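Local coordinates for protein L-methionine gamma-lyase (Fusobacterium nucleatum subsp. nucleatum, PDB 6LXU) that is a tetrameric pyridoxal-phosphate-dependent enzyme of the Cys/Met metabolism family, built on the fold-type I architecture of the aminotransferase clan, at residues S9-T14 with A75-G80; T96-L101 with T126-E131; S138-V143 with L169-K174; N161-I166 with D372-L377; L338-G343 with S354-P359. All blocks are in the same frame, centred on the assembly; numbering follows the deposited sequence. Where two conformers were deposited one is given.

Interaction 1. Residues S9-T14 with A75-G80; sequences SGLGTT and AALEEG
Gly-10 O is gripped twice by Thr-14, the residue that packs on Ala-76 and Leu-77: the backbone N of Thr-14 donates to it in the first helical turn, and Thr-14 OG1 reaches the same oxygen at 2.9 Å from above the carbonyl plane. With chi1 at -60° the hydroxyl bends back over its own helix, leaving CG2 anti to the backbone N and aimed across the contact. Thr-14 CG2 meets Ala-76 CB at 3.9 Å and Leu-77 CD2 at 4.0 Å, the threonine and leucine side chains sliding past each other in opposite directions. Leu-77 CD2 also lies 4.0 Å from Leu-11 CG, the two side chains crossing at about a right angle, although Leu-11 was modelled in two conformers and the detail of that touch is less certain. A Schellman motif ends the second helix here, with Glu-79 as its C-prime residue and Gly-80 N bonded to Ala-75 O. The contact thus sets the start of helix 11-17 against the end of helix 65-78. Leu-11 continues onto Phe-263 of helix 263-282, Leu-77 onto Pro-193 of helix 192-195, and Asp-386 of the second subunit binds Gly-10 N and Thr-13 OG1.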
# COMPACT_ATOMS: atom_id res chain seq x y z
N SER A 9 -16.91 -2.37 27.63
CA SER A 9 -16.23 -3.36 26.80
C SER A 9 -14.78 -3.51 27.23
O SER A 9 -14.16 -2.57 27.70
CB SER A 9 -16.31 -2.98 25.33
OG SER A 9 -17.65 -3.02 24.87
N GLY A 10 -14.25 -4.71 27.06
CA GLY A 10 -12.86 -4.98 27.33
C GLY A 10 -11.92 -4.28 26.35
O GLY A 10 -12.35 -3.76 25.31
N LEU A 11 -10.64 -4.28 26.69
CA LEU A 11 -9.68 -3.53 25.89
C LEU A 11 -9.51 -4.11 24.48
O LEU A 11 -9.36 -3.34 23.53
CB LEU A 11 -8.34 -3.37 26.62
CG LEU A 11 -7.30 -2.46 25.94
CD1 LEU A 11 -6.51 -1.66 26.95
CD2 LEU A 11 -6.35 -3.30 25.11
N GLY A 12 -9.52 -5.44 24.33
CA GLY A 12 -9.45 -6.04 22.99
C GLY A 12 -10.66 -5.68 22.14
O GLY A 12 -10.54 -5.29 20.99
N THR A 13 -11.85 -5.80 22.72
CA THR A 13 -13.08 -5.41 22.03
C THR A 13 -12.98 -3.96 21.56
O THR A 13 -13.32 -3.63 20.42
CB THR A 13 -14.28 -5.58 22.95
OG1 THR A 13 -14.29 -6.95 23.38
CG2 THR A 13 -15.57 -5.24 22.24
N THR A 14 -12.50 -3.10 22.45
CA THR A 14 -12.37 -1.68 22.15
C THR A 14 -11.35 -1.41 21.05
O THR A 14 -11.62 -0.68 20.09
CB THR A 14 -12.02 -0.90 23.44
OG1 THR A 14 -13.07 -1.09 24.39
CG2 THR A 14 -11.86 0.59 23.20
N ALA A 75 -8.40 7.60 21.22
CA ALA A 75 -9.16 8.32 22.23
C ALA A 75 -9.97 7.35 23.10
O ALA A 75 -10.01 7.52 24.33
CB ALA A 75 -10.08 9.34 21.59
N ALA A 76 -10.60 6.35 22.50
CA ALA A 76 -11.35 5.37 23.28
C ALA A 76 -10.44 4.59 24.22
O ALA A 76 -10.81 4.32 25.38
CB ALA A 76 -12.10 4.42 22.36
N LEU A 77 -9.25 4.21 23.75
CA LEU A 77 -8.31 3.45 24.58
C LEU A 77 -7.78 4.24 25.76
O LEU A 77 -7.61 3.67 26.84
CB LEU A 77 -7.16 2.92 23.73
CG LEU A 77 -7.55 1.83 22.73
CD1 LEU A 77 -6.44 1.62 21.71
CD2 LEU A 77 -7.90 0.51 23.40
N GLU A 78 -7.51 5.52 25.56
CA GLU A 78 -7.04 6.40 26.64
C GLU A 78 -8.18 6.98 27.48
O GLU A 78 -7.94 7.66 28.48
CB GLU A 78 -6.20 7.55 26.07
CG GLU A 78 -4.84 7.13 25.54
CD GLU A 78 -3.80 6.79 26.61
OE1 GLU A 78 -4.09 6.88 27.83
OE2 GLU A 78 -2.67 6.39 26.22
N GLU A 79 -9.41 6.75 27.04
CA GLU A 79 -10.62 7.30 27.68
C GLU A 79 -10.60 8.82 27.72
O GLU A 79 -10.94 9.45 28.72
CB GLU A 79 -10.86 6.66 29.06
CG GLU A 79 -11.03 5.15 28.96
CD GLU A 79 -11.29 4.49 30.30
OE1 GLU A 79 -12.07 5.04 31.11
OE2 GLU A 79 -10.72 3.42 30.54
N GLY A 80 -10.19 9.41 26.59
CA GLY A 80 -10.28 10.84 26.37
C GLY A 80 -11.30 11.22 25.33
O GLY A 80 -11.87 10.36 24.64

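Interaction 2. Residues T96-L101 with T126-E131; sequences TLWTVL and TRFGVE
Leu-101, the first residue to leave the helical path at the end of helix 89-100, comes closest to Val-130 in the turn before strand 131-135, with 7.7 Å between Leu-101 CA and Val-130 CA. Between Phe-128 and Val-130 the chain passes through Gly-129 at positive phi, and the two flanking residues both point their side chains at the helix end. Two apolar pairs result. In the first, the six-membered ring of Trp-98 reaches across with its far corner, CH2, which stands 4.2 Å from CD2 of Phe-128; the rings meet obliquely. Trp-98 has CG beside its backbone N (chi1 -66°), which swings the indole off the helix so that its end, and not its base, makes the touch. The second pair is purely aliphatic: Leu-101 CD1 rests 4.3 Å from Val-130 CG1. Helix 115-125 contributes to both pairs through Leu-125, which packs on Trp-98, Leu-101 and Val-130. All this belongs to the alpha/beta domain of a fold-type I enzyme, strand 131-135 being an outermost strand of its seven-stranded sheet within the chain. At the boundary with the third subunit, Trp-98 stacks on that subunit's Trp-98 and meets its Phe-128 edge-to-face, while Arg-127 NH1 binds its Trp-98 O in a reciprocal pair. The contact between the two segments is apolar, van der Waals packing of buried carbon; the one polar atom of the indole, Trp-98 NE1, is satisfied by Met-243 O of the third subunit, so the hydrophobic cluster joins the subunit interface without leaving that N-H unpaired.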
# COMPACT_ATOMS: atom_id res chain seq x y z
N THR A 96 1.67 19.62 19.42
CA THR A 96 1.07 19.99 20.70
C THR A 96 1.77 21.20 21.31
O THR A 96 1.11 22.18 21.69
CB THR A 96 1.10 18.78 21.66
OG1 THR A 96 0.30 17.72 21.10
CG2 THR A 96 0.52 19.16 23.01
N LEU A 97 3.08 21.14 21.41
CA LEU A 97 3.83 22.22 22.06
C LEU A 97 3.74 23.54 21.32
O LEU A 97 3.56 24.60 21.95
CB LEU A 97 5.28 21.79 22.29
CG LEU A 97 5.45 20.65 23.30
CD1 LEU A 97 6.88 20.15 23.30
CD2 LEU A 97 5.05 21.06 24.71
N TRP A 98 3.82 23.51 19.98
CA TRP A 98 3.69 24.76 19.22
C TRP A 98 2.31 25.38 19.35
O TRP A 98 2.16 26.60 19.17
CB TRP A 98 4.01 24.56 17.73
CG TRP A 98 5.42 24.20 17.40
CD1 TRP A 98 5.81 23.17 16.60
CD2 TRP A 98 6.63 24.86 17.82
NE1 TRP A 98 7.17 23.15 16.48
CE2 TRP A 98 7.71 24.16 17.24
CE3 TRP A 98 6.92 25.97 18.66
CZ2 TRP A 98 9.06 24.51 17.46
CZ3 TRP A 98 8.27 26.32 18.89
CH2 TRP A 98 9.32 25.60 18.28
N THR A 99 1.29 24.55 19.57
CA THR A 99 -0.07 25.04 19.76
C THR A 99 -0.23 25.78 21.09
O THR A 99 -0.81 26.88 21.13
CB THR A 99 -1.08 23.89 19.67
OG1 THR A 99 -0.99 23.30 18.36
CG2 THR A 99 -2.51 24.38 19.88
N VAL A 100 0.25 25.18 22.16
CA VAL A 100 -0.09 25.66 23.51
C VAL A 100 0.91 26.64 24.10
O VAL A 100 0.58 27.31 25.10
CB VAL A 100 -0.36 24.50 24.50
CG1 VAL A 100 -1.45 23.58 23.97
CG2 VAL A 100 0.90 23.73 24.85
N LEU A 101 2.11 26.74 23.52
CA LEU A 101 3.14 27.64 24.02
C LEU A 101 3.18 28.94 23.22
O LEU A 101 2.51 29.09 22.21
CB LEU A 101 4.51 26.96 23.96
CG LEU A 101 4.71 25.79 24.92
CD1 LEU A 101 6.01 25.07 24.60
CD2 LEU A 101 4.69 26.24 26.38
N THR A 126 13.80 26.86 23.21
CA THR A 126 14.59 27.93 23.80
C THR A 126 15.06 28.95 22.76
O THR A 126 15.21 30.12 23.07
CB THR A 126 15.79 27.37 24.55
OG1 THR A 126 16.57 26.59 23.66
CG2 THR A 126 15.36 26.53 25.74
N ARG A 127 15.26 28.51 21.51
CA ARG A 127 15.56 29.44 20.40
C ARG A 127 14.40 30.34 20.04
O ARG A 127 14.62 31.35 19.36
CB ARG A 127 15.97 28.69 19.12
CG ARG A 127 17.43 28.32 19.06
CD ARG A 127 17.82 27.96 17.64
NE ARG A 127 17.17 26.73 17.16
CZ ARG A 127 16.39 26.61 16.07
NH1 ARG A 127 16.10 27.67 15.32
NH2 ARG A 127 15.89 25.42 15.74
N PHE A 128 13.18 29.97 20.45
CA PHE A 128 11.96 30.68 20.14
C PHE A 128 11.30 31.27 21.38
O PHE A 128 10.10 31.44 21.44
CB PHE A 128 11.05 29.77 19.30
CG PHE A 128 11.57 29.58 17.91
CD1 PHE A 128 11.39 30.58 16.97
CD2 PHE A 128 12.31 28.46 17.54
CE1 PHE A 128 11.89 30.45 15.68
CE2 PHE A 128 12.83 28.34 16.25
CZ PHE A 128 12.62 29.34 15.32
N GLY A 129 12.13 31.63 22.36
CA GLY A 129 11.69 32.45 23.48
C GLY A 129 10.98 31.73 24.60
O GLY A 129 10.42 32.39 25.47
N VAL A 130 11.01 30.39 24.60
CA VAL A 130 10.40 29.61 25.67
C VAL A 130 11.49 29.29 26.69
O VAL A 130 12.60 28.89 26.33
CB VAL A 130 9.77 28.32 25.12
CG1 VAL A 130 9.18 27.48 26.24
CG2 VAL A 130 8.71 28.66 24.08
N GLU A 131 11.17 29.48 27.97
CA GLU A 131 12.06 29.15 29.09
C GLU A 131 11.79 27.70 29.49
O GLU A 131 10.63 27.34 29.65
CB GLU A 131 11.73 30.04 30.31
CG GLU A 131 11.79 31.55 30.06
CD GLU A 131 11.05 32.39 31.10
OE1 GLU A 131 10.66 31.86 32.17
OE2 GLU A 131 10.87 33.60 30.86

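Interaction 3. Residues S138-V143 with L169-K174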
# COMPACT_ATOMS: atom_id res chain seq x y z
N SER A 138 10.92 12.95 39.75
CA SER A 138 10.67 12.02 40.86
C SER A 138 10.75 12.69 42.23
O SER A 138 10.38 12.08 43.23
CB SER A 138 11.61 10.80 40.80
OG SER A 138 12.92 11.12 41.21
N ASN A 139 11.24 13.93 42.28
CA ASN A 139 11.31 14.72 43.50
C ASN A 139 10.21 15.78 43.47
O ASN A 139 10.35 16.80 42.79
CB ASN A 139 12.71 15.34 43.62
CG ASN A 139 12.94 16.03 44.95
OD1 ASN A 139 12.11 16.80 45.42
ND2 ASN A 139 14.11 15.77 45.54
N LEU A 140 9.13 15.54 44.19
CA LEU A 140 7.97 16.43 44.14
C LEU A 140 8.30 17.86 44.59
O LEU A 140 7.76 18.81 44.04
CB LEU A 140 6.80 15.89 44.98
CG LEU A 140 6.18 14.55 44.57
CD1 LEU A 140 4.98 14.23 45.45
CD2 LEU A 140 5.78 14.53 43.10
N GLU A 141 9.18 17.99 45.57
CA GLU A 141 9.60 19.32 46.04
C GLU A 141 10.36 20.10 44.96
O GLU A 141 10.12 21.30 44.82
CB GLU A 141 10.44 19.21 47.32
CG GLU A 141 9.66 18.73 48.53
CD GLU A 141 8.50 19.64 48.90
OE1 GLU A 141 8.69 20.88 48.89
OE2 GLU A 141 7.40 19.13 49.19
N GLU A 142 11.24 19.44 44.21
CA GLU A 142 11.91 20.09 43.06
C GLU A 142 10.90 20.64 42.05
O GLU A 142 11.07 21.74 41.53
CB GLU A 142 12.84 19.13 42.32
CG GLU A 142 14.19 18.92 42.97
CD GLU A 142 15.15 18.12 42.10
OE1 GLU A 142 15.29 18.43 40.88
OE2 GLU A 142 15.78 17.18 42.62
N VAL A 143 9.84 19.88 41.79
CA VAL A 143 8.84 20.30 40.82
C VAL A 143 8.05 21.48 41.37
O VAL A 143 7.86 22.47 40.68
CB VAL A 143 7.92 19.14 40.40
CG1 VAL A 143 6.86 19.62 39.42
CG2 VAL A 143 8.75 18.03 39.78
N LEU A 169 2.37 10.39 38.19
CA LEU A 169 1.61 11.27 37.32
C LEU A 169 0.51 12.02 38.06
O LEU A 169 0.29 13.20 37.80
CB LEU A 169 1.02 10.49 36.16
CG LEU A 169 2.05 9.87 35.21
CD1 LEU A 169 1.32 9.13 34.10
CD2 LEU A 169 2.95 10.95 34.62
N GLU A 170 -0.22 11.32 38.92
CA GLU A 170 -1.31 11.97 39.67
C GLU A 170 -0.77 13.07 40.59
O GLU A 170 -1.31 14.18 40.63
CB GLU A 170 -2.11 10.95 40.46
CG GLU A 170 -3.28 11.59 41.19
CD GLU A 170 -4.10 10.65 42.03
OE1 GLU A 170 -3.92 9.41 41.96
OE2 GLU A 170 -4.93 11.19 42.81
N ALA A 171 0.29 12.76 41.30
CA ALA A 171 0.87 13.72 42.24
C ALA A 171 1.45 14.92 41.53
O ALA A 171 1.22 16.08 41.93
CB ALA A 171 1.93 13.04 43.08
N LEU A 172 2.18 14.68 40.43
CA LEU A 172 2.76 15.77 39.67
C LEU A 172 1.70 16.64 39.02
O LEU A 172 1.87 17.86 38.94
CB LEU A 172 3.72 15.22 38.60
CG LEU A 172 5.01 14.64 39.17
CD1 LEU A 172 5.71 13.75 38.16
CD2 LEU A 172 5.94 15.77 39.61
N SER A 173 0.62 16.04 38.57
CA SER A 173 -0.45 16.80 37.97
C SER A 173 -1.10 17.74 38.98
O SER A 173 -1.45 18.85 38.63
CB SER A 173 -1.51 15.91 37.34
OG SER A 173 -0.96 15.18 36.23
N LYS A 174 -1.26 17.27 40.22
CA LYS A 174 -1.79 18.15 41.29
C LYS A 174 -0.89 19.34 41.53
O LYS A 174 -1.38 20.46 41.68
CB LYS A 174 -2.00 17.36 42.58
CG LYS A 174 -3.19 16.44 42.49
CD LYS A 174 -3.25 15.55 43.70
CE LYS A 174 -4.44 14.62 43.61
NZ LYS A 174 -4.44 13.68 44.74
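The CD2 methyl of Leu-172 is the bump at the centre of this contact, lodged between Leu-140 and Val-143 one helical turn apart. It lies 3.6 Å from Val-143 CG2 and 3.7 Å from Leu-140 CD2. The valine presents its whole branched end to this one methyl: CG1 is anti to the backbone N (chi1 178°) and CG2 beside it, so the fork straddles Leu-172 CD2; the two side chains meet at about a right angle. Next to this methyl the surface falls away at Ala-171, whose short side chain makes room for the tip of Leu-140, with Leu-140 CD1 4.0 Å from Ala-171 CB. The helices so fitted, 140-146 and 169-176, follow parallel strands 131-135 and 151-157 of the large alpha/beta sheet, and Val-143 also rests on Val-135 of the first. Asn-139 is the N-cap of its helix: its OD1 receives Glu-142 N at 3.0 Å, from above the amide plane. In the partner helix Leu-169 O is held from opposite faces of its plane by Ser-173 N and Ser-173 OG, the hydroxyl at 2.8 Å. On the outer side Lys-174 NZ pairs with Glu-170 OE2 at 3.2 Å in a salt bridge spanning one helical turn.

Interaction 4. Residues N161-I166 with D372-L377; sequences NPNLKI and DGLVRL. With NO3 (nitrate ion), chain C.
Asn-161 and Arg-376 make the direct polar link. Arg-376 NH1 donates to Asn-161 OD1 at 2.9 Å with an N-H...O angle of 158°, and the oxygen lies in the guanidinium plane although the donor is tilted somewhat from the plane of the amide. The two flat groups are 25° apart. The arginine chain bends at chi3 (85°), which turns NH1 to the asparagine and points NH2 at a nitrate ion, probably from the crystallisation liquor, to which it makes only a weak bond (Arg-376 NH2 to nitrate O1 3.1 Å). Water-mediated bonds complete this network: a single water accepts from Asn-161 ND2 at 3.1 Å and from Arg-376 NH1 at 3.2 Å, then donates to nitrate O2 at 2.8 Å. Both ends of the asparagine amide are therefore used, which fixes its rotation. Apolar packing comes from Pro-162, which follows a cis peptide bond; its CB lies 3.9 Å from Leu-374 CD2. Pro-162 O, meanwhile, is held by Ser-316 OG of the adjacent strand 314-319. Loop 161-166 of the large sheet's domain thus meets strand 374-378 of the smaller sheet. With Ser-341 N and Gln-350 NE2 also bonded to the nitrate, this is consistent with an anion-binding pocket of the kind fold-type I pyridoxal-phosphate enzymes form between their two domains.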
# COMPACT_ATOMS: atom_id res chain seq x y z
N ASN A 161 13.60 6.34 29.70
CA ASN A 161 15.00 5.90 29.44
C ASN A 161 15.97 6.66 30.32
O ASN A 161 15.64 7.77 30.71
CB ASN A 161 15.45 6.24 28.00
CG ASN A 161 14.71 5.49 26.91
OD1 ASN A 161 14.80 4.25 26.80
ND2 ASN A 161 14.05 6.24 26.01
N PRO A 162 17.18 6.14 30.62
CA PRO A 162 17.69 4.82 30.21
C PRO A 162 17.58 3.72 31.30
O PRO A 162 17.95 2.55 31.07
CB PRO A 162 19.16 5.13 29.96
CG PRO A 162 19.49 6.16 31.01
CD PRO A 162 18.24 6.99 31.19
N ASN A 163 17.08 4.13 32.46
CA ASN A 163 16.95 3.30 33.65
C ASN A 163 15.47 3.10 34.03
O ASN A 163 15.18 2.71 35.16
CB ASN A 163 17.72 3.93 34.83
CG ASN A 163 19.25 3.92 34.65
OD1 ASN A 163 19.81 3.20 33.83
ND2 ASN A 163 19.93 4.68 35.51
N LEU A 164 14.55 3.33 33.10
CA LEU A 164 13.11 3.12 33.33
C LEU A 164 12.61 3.83 34.59
O LEU A 164 11.91 3.27 35.44
CB LEU A 164 12.75 1.63 33.29
CG LEU A 164 13.05 1.01 31.91
CD1 LEU A 164 12.86 -0.49 31.93
CD2 LEU A 164 12.21 1.62 30.80
N LYS A 165 12.99 5.10 34.68
CA LYS A 165 12.57 5.97 35.76
C LYS A 165 11.06 6.09 35.82
O LYS A 165 10.40 6.29 34.79
CB LYS A 165 13.19 7.35 35.56
CG LYS A 165 12.89 8.38 36.64
CD LYS A 165 13.55 9.71 36.30
CE LYS A 165 13.33 10.76 37.36
NZ LYS A 165 14.19 11.94 37.10
N ILE A 166 10.54 6.02 37.04
CA ILE A 166 9.11 6.14 37.30
C ILE A 166 8.84 7.46 38.02
O ILE A 166 9.57 7.83 38.96
CB ILE A 166 8.64 4.98 38.21
CG1 ILE A 166 8.87 3.60 37.56
CG2 ILE A 166 7.17 5.14 38.60
CD1 ILE A 166 8.14 3.40 36.24
N ASP A 372 28.79 1.99 30.98
CA ASP A 372 29.46 1.18 29.97
C ASP A 372 28.85 -0.19 29.73
O ASP A 372 28.97 -0.72 28.63
CB ASP A 372 30.95 0.99 30.34
CG ASP A 372 31.84 2.14 29.87
OD1 ASP A 372 31.31 3.15 29.37
OD2 ASP A 372 33.08 2.01 29.98
N GLY A 373 28.25 -0.78 30.76
CA GLY A 373 27.62 -2.09 30.62
C GLY A 373 26.12 -2.07 30.40
O GLY A 373 25.50 -3.12 30.42
N LEU A 374 25.54 -0.89 30.19
CA LEU A 374 24.08 -0.78 30.07
C LEU A 374 23.58 -1.31 28.73
O LEU A 374 24.05 -0.88 27.68
CB LEU A 374 23.64 0.66 30.26
CG LEU A 374 22.13 0.90 30.42
CD1 LEU A 374 21.60 0.36 31.73
CD2 LEU A 374 21.84 2.38 30.30
N VAL A 375 22.62 -2.23 28.80
CA VAL A 375 21.97 -2.81 27.62
C VAL A 375 20.47 -2.55 27.76
O VAL A 375 19.90 -2.71 28.85
CB VAL A 375 22.27 -4.31 27.51
CG1 VAL A 375 21.53 -4.94 26.33
CG2 VAL A 375 23.78 -4.53 27.39
N ARG A 376 19.84 -2.11 26.66
CA ARG A 376 18.39 -1.88 26.61
C ARG A 376 17.73 -2.93 25.71
O ARG A 376 18.12 -3.09 24.55
CB ARG A 376 18.06 -0.49 26.08
CG ARG A 376 16.63 -0.09 26.41
CD ARG A 376 16.19 1.19 25.76
NE ARG A 376 15.71 0.92 24.42
CZ ARG A 376 14.88 1.70 23.72
NH1 ARG A 376 14.43 2.85 24.24
NH2 ARG A 376 14.49 1.32 22.51
N LEU A 377 16.75 -3.63 26.26
CA LEU A 377 16.06 -4.71 25.58
C LEU A 377 14.57 -4.37 25.43
O LEU A 377 13.88 -4.11 26.42
CB LEU A 377 16.23 -5.98 26.39
CG LEU A 377 15.65 -7.26 25.82
CD1 LEU A 377 16.39 -7.68 24.57
CD2 LEU A 377 15.70 -8.38 26.85
N NO3 C . 14.70 4.21 20.92
O1 NO3 C . 13.59 3.72 20.79
O2 NO3 C . 14.83 5.24 21.65
O3 NO3 C . 15.70 3.70 20.35
O HOH W 1 12.65 5.38 23.36

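Interaction 5. Residues L338-G343 with S354-P359; sequences LAVSLG and SMTHSP. With NO3 (nitrate ion), chain C.
Two flat groups flank the touch between Val-340 and Thr-356: a nitrate ion, probably from the crystallisation liquor, beside the valine and the imidazole of His-357 beside the threonine. The segments precede and follow strand 348-350 of the smaller sheet, and the second is shaped by a type I beta turn from Met-355 to Ser-358. The nitrate meets residues 338-343 through its oxygens; Ser-341 N donates to nitrate O3 at 3.1 Å and 167°, and Leu-342 CD2 approaches nitrate O1 at 3.3 Å. At the other flat group, His-357 ND1 and Thr-356 OG1 share a hydrogen bond of 2.8 Å. Thr-356 keeps its hydroxyl between the backbone N and carbonyl carbon (chi1 52°), where the imidazole can meet it, and thereby sends its methyl to the valine. Val-340 CG1 and Thr-356 CG2 are 4.0 Å apart. The third subunit covers this region, packing its Phe-40 on Met-355 and its Phe-50 on Thr-356, while its Thr-37 OG1 bonds to Val-340 O. A longer approach completes the contact: the methyl end of Met-355, CE, stands 4.5 Å from the backbone N of Ala-339.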
# COMPACT_ATOMS: atom_id res chain seq x y z
N LEU A 338 19.78 -6.16 16.50
CA LEU A 338 20.51 -4.96 16.90
C LEU A 338 19.91 -3.77 16.16
O LEU A 338 20.06 -3.66 14.95
CB LEU A 338 22.00 -5.11 16.56
CG LEU A 338 22.69 -6.42 16.97
CD1 LEU A 338 24.19 -6.35 16.72
CD2 LEU A 338 22.38 -6.71 18.43
N ALA A 339 19.21 -2.90 16.88
CA ALA A 339 18.47 -1.80 16.23
C ALA A 339 17.98 -0.85 17.27
O ALA A 339 17.84 -1.23 18.43
CB ALA A 339 17.27 -2.34 15.47
N VAL A 340 17.73 0.39 16.87
CA VAL A 340 16.95 1.31 17.69
C VAL A 340 15.45 1.03 17.47
O VAL A 340 15.05 0.21 16.65
CB VAL A 340 17.33 2.79 17.43
CG1 VAL A 340 18.83 2.98 17.58
CG2 VAL A 340 16.82 3.32 16.09
N SER A 341 14.66 1.75 18.24
CA SER A 341 13.22 1.59 18.32
C SER A 341 12.84 0.52 19.35
O SER A 341 13.69 -0.06 20.04
CB SER A 341 12.53 1.37 16.97
OG SER A 341 11.19 1.86 17.09
N LEU A 342 11.54 0.33 19.51
CA LEU A 342 11.00 -0.59 20.51
C LEU A 342 9.57 -0.87 20.15
O LEU A 342 8.96 -0.18 19.33
CB LEU A 342 11.04 0.00 21.94
CG LEU A 342 10.12 1.25 22.18
CD1 LEU A 342 9.17 1.14 23.34
CD2 LEU A 342 10.93 2.53 22.27
N GLY A 343 9.00 -1.87 20.81
CA GLY A 343 7.59 -2.14 20.68
C GLY A 343 7.21 -2.93 19.45
O GLY A 343 6.02 -3.06 19.15
N SER A 354 28.21 1.88 23.00
CA SER A 354 28.90 1.61 21.73
C SER A 354 28.09 1.97 20.49
O SER A 354 28.64 1.94 19.39
CB SER A 354 29.29 0.14 21.64
OG SER A 354 28.14 -0.69 21.50
N MET A 355 26.81 2.30 20.65
CA MET A 355 25.89 2.44 19.51
C MET A 355 25.39 3.89 19.45
O MET A 355 26.08 4.74 18.87
CB MET A 355 24.78 1.38 19.60
CG MET A 355 25.37 -0.01 19.40
SD MET A 355 24.23 -1.38 19.63
CE MET A 355 23.04 -1.10 18.33
N THR A 356 24.27 4.20 20.09
CA THR A 356 23.69 5.53 20.00
C THR A 356 24.63 6.62 20.53
O THR A 356 24.60 7.75 20.04
CB THR A 356 22.37 5.63 20.77
OG1 THR A 356 22.56 5.15 22.10
CG2 THR A 356 21.28 4.82 20.11
N HIS A 357 25.43 6.29 21.55
CA HIS A 357 26.33 7.28 22.17
C HIS A 357 27.79 7.13 21.76
O HIS A 357 28.69 7.64 22.46
CB HIS A 357 26.16 7.24 23.69
CG HIS A 357 24.82 7.72 24.15
ND1 HIS A 357 23.65 7.04 23.90
CD2 HIS A 357 24.47 8.83 24.85
CE1 HIS A 357 22.64 7.70 24.43
NE2 HIS A 357 23.11 8.79 25.01
N SER A 358 28.04 6.51 20.61
CA SER A 358 29.40 6.40 20.06
C SER A 358 30.15 7.72 19.84
O SER A 358 31.38 7.72 19.88
CB SER A 358 29.38 5.62 18.74
OG SER A 358 28.74 6.36 17.71
N PRO A 359 29.44 8.85 19.59
CA PRO A 359 30.20 10.11 19.46
C PRO A 359 30.80 10.67 20.75
O PRO A 359 31.59 11.60 20.68
CB PRO A 359 29.15 11.09 18.93
CG PRO A 359 28.12 10.23 18.28
CD PRO A 359 28.03 9.05 19.19
N NO3 C . 14.70 4.21 20.92
O1 NO3 C . 13.59 3.72 20.79
O2 NO3 C . 14.83 5.24 21.65
O3 NO3 C . 15.70 3.70 20.35

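In the fold
From the N terminus, interaction 1 closes the first loop, bringing helix 65-78 back to helix 11-17 across the 60 residues between the segments. Interaction 2 follows in series, joining the end of helix 89-100 to the turn before strand 131-135 at the boundary with the third subunit. Interactions 3 and 4 cross: loop 161-166 falls, along the chain, between the two segments of interaction 3, and Ser-138 CB touches Lys-165 CE. Interaction 4 then spans 205 residues to link the large-sheet domain with strand 374-378 of the smaller sheet. Within that span interaction 5 forms its short loop around strand 348-350; it meets interaction 4 at Arg-376 and Ser-341, where both bind the same nitrate.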